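PDB 3SYY: exonuclease from Laribacter hongkongensis, which probably digests double-stranded DNA as a magnesium-dependent alkaline exonuclease, working with strict 5'-to-3' polarity. Local coordinates for residues 12-24 / 35-47. Sequence-based numbering, arbitrary orientation.
Sequences RLGKVTASRVADV and SRQNYMAELICQR
Y39 and R20 lie at the heart of a largely polar contact in which one side of helix 34-49 is bound to the turn, short strand 16-17 and helical turn that run from R12 to V24, within the YqaJ-like domain of the PDDEXK clan. With CG anti to the backbone N (chi1 -171°), the Y39 ring reaches in between L43 CD1 on one face and R20 on the other, where R20 CB comes within 3.2 Å of Y39 CZ; V24 CG2 meets the ring edge. Y39 OH accepts a hydrogen bond from T17 N (3.1 Å).

R20 bends at chi2 and chi3, folding its guanidinium back over the rim of that ring, the two planes 41° apart. From there R20 grips E42 end-on in a salt bridge, R20 NH2 to E42 OE1 at 2.8 Å and R20 NH1 to E42 OE2 at 3.0 Å, both meeting the syn side of the carboxylate, somewhat out of its plane. R20 NE points instead to the anti lone pair of D23 OD2 (3.0 Å), which makes R20, D23 and E42 a salt-bridge network.

At the far end the type II turn R12–K15 puts G14 against the helix at positive phi. Q46 OE1, at the end of an extended chain, accepts a hydrogen bond from G14 N (2.9 Å, nearly straight), while R47 clasps G14 O side-on with NE (2.8 Å) and NH2; R47 NH1 goes on to a salt bridge with E192.

Both polar backbone atoms of G14 are thus bonded by helix side chains, and two carboxylates fix the R20 guanidinium in rotation, probably offsetting its charge beside the tyrosine ring.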
loop_
_atom_site.group_PDB
_atom_site.type_symbol
_atom_site.label_atom_id
_atom_site.label_comp_id
_atom_site.label_asym_id
_atom_site.label_seq_id
_atom_site.Cartn_x
_atom_site.Cartn_y
_atom_site.Cartn_z
ATOM N N ARG A 12 18.012 -19.750 -7.562
ATOM C CA ARG A 12 17.507 -18.535 -8.201
ATOM C C ARG A 12 18.328 -17.269 -7.872
ATOM O O ARG A 12 18.230 -16.262 -8.587
ATOM C CB ARG A 12 16.038 -18.345 -7.801
ATOM C CG ARG A 12 15.190 -19.451 -8.381
ATOM C CD ARG A 12 13.711 -19.472 -7.945
ATOM N NE ARG A 12 13.000 -20.537 -8.695
ATOM C CZ ARG A 12 13.218 -21.855 -8.540
ATOM N NH1 ARG A 12 12.534 -22.737 -9.264
ATOM N NH2 ARG A 12 14.115 -22.307 -7.665
ATOM N N LEU A 13 19.118 -17.334 -6.803
ATOM C CA LEU A 13 19.889 -16.163 -6.308
ATOM C C LEU A 13 20.750 -15.477 -7.375
ATOM O O LEU A 13 21.537 -16.118 -8.055
ATOM C CB LEU A 13 20.751 -16.528 -5.077
ATOM C CG LEU A 13 21.449 -15.324 -4.393
ATOM C CD1 LEU A 13 20.473 -14.562 -3.567
ATOM C CD2 LEU A 13 22.619 -15.823 -3.506
ATOM N N GLY A 14 20.557 -14.177 -7.569
ATOM C CA GLY A 14 21.348 -13.444 -8.534
ATOM C C GLY A 14 21.022 -13.673 -10.001
ATOM O O GLY A 14 21.645 -13.069 -10.854
ATOM N N LYS A 15 20.031 -14.516 -10.311
ATOM C CA LYS A 15 19.730 -14.842 -11.725
ATOM C C LYS A 15 18.530 -14.080 -12.239
ATOM O O LYS A 15 17.609 -13.775 -11.485
ATOM C CB LYS A 15 19.472 -16.343 -11.905
ATOM C CG LYS A 15 20.676 -17.226 -11.628
ATOM C CD LYS A 15 20.333 -18.714 -11.852
ATOM C CE LYS A 15 21.515 -19.571 -11.601
ATOM N NZ LYS A 15 21.101 -21.004 -11.557
ATOM N N VAL A 16 18.554 -13.743 -13.525
ATOM C CA VAL A 16 17.378 -13.313 -14.221
ATOM C C VAL A 16 16.479 -14.557 -14.378
ATOM O O VAL A 16 16.954 -15.609 -14.809
ATOM C CB VAL A 16 17.712 -12.729 -15.578
ATOM C CG1 VAL A 16 16.436 -12.424 -16.373
ATOM C CG2 VAL A 16 18.535 -11.436 -15.393
ATOM N N THR A 17 15.208 -14.443 -13.986
ATOM C CA THR A 17 14.309 -15.588 -14.148
ATOM C C THR A 17 13.225 -15.272 -15.172
ATOM O O THR A 17 12.914 -14.109 -15.450
ATOM C CB THR A 17 13.675 -16.037 -12.824
ATOM O OG1 THR A 17 13.013 -14.903 -12.222
ATOM C CG2 THR A 17 14.722 -16.604 -11.863
ATOM N N ALA A 18 12.646 -16.321 -15.750
ATOM C CA ALA A 18 11.612 -16.149 -16.769
ATOM C C ALA A 18 10.444 -15.256 -16.258
ATOM O O ALA A 18 9.906 -14.457 -16.996
ATOM C CB ALA A 18 11.050 -17.552 -17.176
ATOM N N SER A 19 10.084 -15.409 -14.996
ATOM C CA SER A 19 8.946 -14.653 -14.434
ATOM C C SER A 19 9.211 -13.142 -14.372
ATOM O O SER A 19 8.290 -12.357 -14.163
ATOM C CB SER A 19 8.599 -15.184 -13.052
ATOM O OG SER A 19 9.745 -15.131 -12.228
ATOM N N ARG A 20 10.468 -12.735 -14.594
ATOM C CA ARG A 20 10.809 -11.318 -14.493
ATOM C C ARG A 20 11.284 -10.759 -15.800
ATOM O O ARG A 20 11.686 -9.581 -15.897
ATOM C CB ARG A 20 11.897 -11.101 -13.416
ATOM C CG ARG A 20 11.499 -11.602 -12.005
ATOM C CD ARG A 20 10.280 -10.826 -11.440
ATOM N NE ARG A 20 10.529 -9.393 -11.204
ATOM C CZ ARG A 20 11.210 -8.875 -10.173
ATOM N NH1 ARG A 20 11.722 -9.633 -9.206
ATOM N NH2 ARG A 20 11.357 -7.550 -10.092
ATOM N N VAL A 21 11.252 -11.581 -16.853
ATOM C CA VAL A 21 11.746 -11.093 -18.136
ATOM C C VAL A 21 10.988 -9.870 -18.607
ATOM O O VAL A 21 11.573 -8.950 -19.211
ATOM C CB VAL A 21 11.789 -12.213 -19.211
ATOM C CG1 VAL A 21 11.959 -11.618 -20.577
ATOM C CG2 VAL A 21 12.943 -13.113 -18.929
ATOM N N ALA A 22 9.678 -9.814 -18.341
ATOM C CA ALA A 22 8.935 -8.630 -18.751
ATOM C C ALA A 22 9.494 -7.327 -18.098
ATOM O O ALA A 22 9.502 -6.267 -18.721
ATOM C CB ALA A 22 7.436 -8.781 -18.426
ATOM N N ASP A 23 9.950 -7.417 -16.857
ATOM C CA ASP A 23 10.577 -6.253 -16.199
ATOM C C ASP A 23 11.891 -5.852 -16.886
ATOM O O ASP A 23 12.197 -4.650 -17.001
ATOM C CB ASP A 23 10.794 -6.558 -14.744
ATOM C CG ASP A 23 9.481 -6.576 -13.974
ATOM O OD1 ASP A 23 8.517 -5.979 -14.478
ATOM O OD2 ASP A 23 9.422 -7.191 -12.907
ATOM N N VAL A 24 12.655 -6.852 -17.308
ATOM C CA VAL A 24 13.860 -6.601 -18.088
ATOM C C VAL A 24 13.551 -5.799 -19.354
ATOM O O VAL A 24 14.191 -4.786 -19.597
ATOM C CB VAL A 24 14.602 -7.882 -18.400
ATOM C CG1 VAL A 24 15.812 -7.642 -19.332
ATOM C CG2 VAL A 24 15.095 -8.537 -17.106
ATOM N N SER A 35 10.844 -0.402 -13.865
ATOM C CA SER A 35 10.853 -1.814 -13.510
ATOM C C SER A 35 12.177 -2.493 -13.909
ATOM O O SER A 35 12.603 -3.403 -13.241
ATOM C CB SER A 35 9.665 -2.566 -14.128
ATOM O OG SER A 35 9.773 -2.450 -15.528
ATOM N N ARG A 36 12.797 -2.067 -14.995
ATOM C CA ARG A 36 14.093 -2.676 -15.392
ATOM C C ARG A 36 15.181 -2.305 -14.387
ATOM O O ARG A 36 15.916 -3.149 -13.875
ATOM C CB ARG A 36 14.503 -2.238 -16.790
ATOM C CG ARG A 36 15.775 -2.973 -17.359
ATOM C CD ARG A 36 16.210 -2.267 -18.623
ATOM N NE ARG A 36 17.213 -3.026 -19.380
ATOM C CZ ARG A 36 18.540 -2.904 -19.207
ATOM N NH1 ARG A 36 19.384 -3.593 -19.969
ATOM N NH2 ARG A 36 19.023 -2.061 -18.301
ATOM N N GLN A 37 15.274 -1.018 -14.088
ATOM C CA GLN A 37 16.231 -0.570 -13.069
ATOM C C GLN A 37 15.981 -1.111 -11.682
ATOM O O GLN A 37 16.928 -1.450 -10.958
ATOM C CB GLN A 37 16.366 0.970 -13.112
ATOM C CG GLN A 37 16.900 1.418 -14.531
ATOM C CD GLN A 37 18.028 0.447 -15.147
ATOM O OE1 GLN A 37 19.112 0.224 -14.515
ATOM N NE2 GLN A 37 17.764 -0.120 -16.387
ATOM N N ASN A 38 14.708 -1.221 -11.273
ATOM C CA ASN A 38 14.412 -1.804 -9.948
ATOM C C ASN A 38 14.794 -3.277 -9.859
ATOM O O ASN A 38 15.296 -3.725 -8.845
ATOM C CB ASN A 38 12.912 -1.631 -9.579
ATOM C CG ASN A 38 12.536 -0.178 -9.372
ATOM O OD1 ASN A 38 13.387 0.637 -9.013
ATOM N ND2 ASN A 38 11.270 0.164 -9.625
ATOM N N TYR A 39 14.557 -4.037 -10.930
ATOM C CA TYR A 39 14.983 -5.450 -10.940
ATOM C C TYR A 39 16.510 -5.532 -10.922
ATOM O O TYR A 39 17.068 -6.338 -10.229
ATOM C CB TYR A 39 14.440 -6.138 -12.211
ATOM C CG TYR A 39 14.612 -7.638 -12.246
ATOM C CD1 TYR A 39 14.494 -8.396 -11.090
ATOM C CD2 TYR A 39 14.866 -8.296 -13.453
ATOM C CE1 TYR A 39 14.633 -9.794 -11.134
ATOM C CE2 TYR A 39 15.002 -9.669 -13.493
ATOM C CZ TYR A 39 14.890 -10.405 -12.375
ATOM O OH TYR A 39 15.036 -11.771 -12.438
ATOM N N MET A 40 17.159 -4.696 -11.723
ATOM C CA MET A 40 18.643 -4.663 -11.745
ATOM C C MET A 40 19.189 -4.461 -10.312
ATOM O O MET A 40 20.041 -5.220 -9.850
ATOM C CB MET A 40 19.055 -3.587 -12.726
ATOM C CG MET A 40 20.420 -3.034 -12.519
ATOM S SD MET A 40 21.528 -3.832 -13.610
ATOM C CE MET A 40 20.879 -3.397 -15.218
ATOM N N ALA A 41 18.608 -3.497 -9.570
ATOM C CA ALA A 41 19.000 -3.222 -8.190
ATOM C C ALA A 41 18.760 -4.448 -7.321
ATOM O O ALA A 41 19.596 -4.824 -6.485
ATOM C CB ALA A 41 18.245 -1.969 -7.650
ATOM N N GLU A 42 17.630 -5.136 -7.532
ATOM C CA GLU A 42 17.357 -6.322 -6.760
ATOM C C GLU A 42 18.435 -7.392 -6.977
ATOM O O GLU A 42 18.867 -8.066 -6.028
ATOM C CB GLU A 42 16.028 -6.976 -7.226
ATOM C CG GLU A 42 14.777 -6.624 -6.498
ATOM C CD GLU A 42 13.572 -7.303 -7.184
ATOM O OE1 GLU A 42 12.822 -6.589 -7.864
ATOM O OE2 GLU A 42 13.466 -8.533 -7.069
ATOM N N LEU A 43 18.794 -7.623 -8.235
ATOM C CA LEU A 43 19.780 -8.678 -8.536
ATOM C C LEU A 43 21.213 -8.264 -8.059
ATOM O O LEU A 43 21.984 -9.105 -7.586
ATOM C CB LEU A 43 19.762 -8.964 -10.020
ATOM C CG LEU A 43 18.421 -9.542 -10.518
ATOM C CD1 LEU A 43 18.610 -10.061 -11.943
ATOM C CD2 LEU A 43 18.012 -10.658 -9.645
ATOM N N ILE A 44 21.536 -6.980 -8.162
ATOM C CA ILE A 44 22.841 -6.478 -7.615
ATOM C C ILE A 44 22.944 -6.794 -6.136
ATOM O O ILE A 44 23.929 -7.411 -5.679
ATOM C CB ILE A 44 23.052 -4.986 -7.885
ATOM C CG1 ILE A 44 23.262 -4.792 -9.378
ATOM C CG2 ILE A 44 24.271 -4.434 -7.043
ATOM C CD1 ILE A 44 23.083 -3.358 -9.864
ATOM N N CYS A 45 21.905 -6.432 -5.376
ATOM C CA CYS A 45 21.928 -6.678 -3.953
ATOM C C CYS A 45 21.971 -8.185 -3.622
ATOM O O CYS A 45 22.606 -8.590 -2.668
ATOM C CB CYS A 45 20.763 -5.947 -3.222
ATOM S SG CYS A 45 20.815 -4.153 -3.537
ATOM N N GLN A 46 21.254 -9.022 -4.386
ATOM C CA GLN A 46 21.339 -10.461 -4.154
ATOM C C GLN A 46 22.770 -10.989 -4.350
ATOM O O GLN A 46 23.250 -11.738 -3.548
ATOM C CB GLN A 46 20.387 -11.227 -5.104
ATOM C CG GLN A 46 18.912 -11.074 -4.695
ATOM C CD GLN A 46 17.928 -11.842 -5.610
ATOM O OE1 GLN A 46 18.315 -12.707 -6.377
ATOM N NE2 GLN A 46 16.670 -11.456 -5.555
ATOM N N ARG A 47 23.415 -10.582 -5.424
ATOM C CA ARG A 47 24.763 -11.069 -5.732
ATOM C C ARG A 47 25.774 -10.562 -4.701
ATOM O O ARG A 47 26.615 -11.318 -4.251
ATOM C CB ARG A 47 25.161 -10.679 -7.137
ATOM C CG ARG A 47 24.437 -11.545 -8.161
ATOM C CD ARG A 47 24.959 -11.247 -9.555
ATOM N NE ARG A 47 24.190 -11.930 -10.603
ATOM C CZ ARG A 47 24.693 -12.309 -11.774
ATOM N NH1 ARG A 47 25.980 -12.077 -12.075
ATOM N NH2 ARG A 47 23.895 -12.886 -12.671
HETATM O O HOH W 1 14.398 -13.247 -10.472
HETATM O O HOH W 2 11.080 -4.506 -11.325
HETATM O O HOH W 3 7.166 -4.094 -16.366
#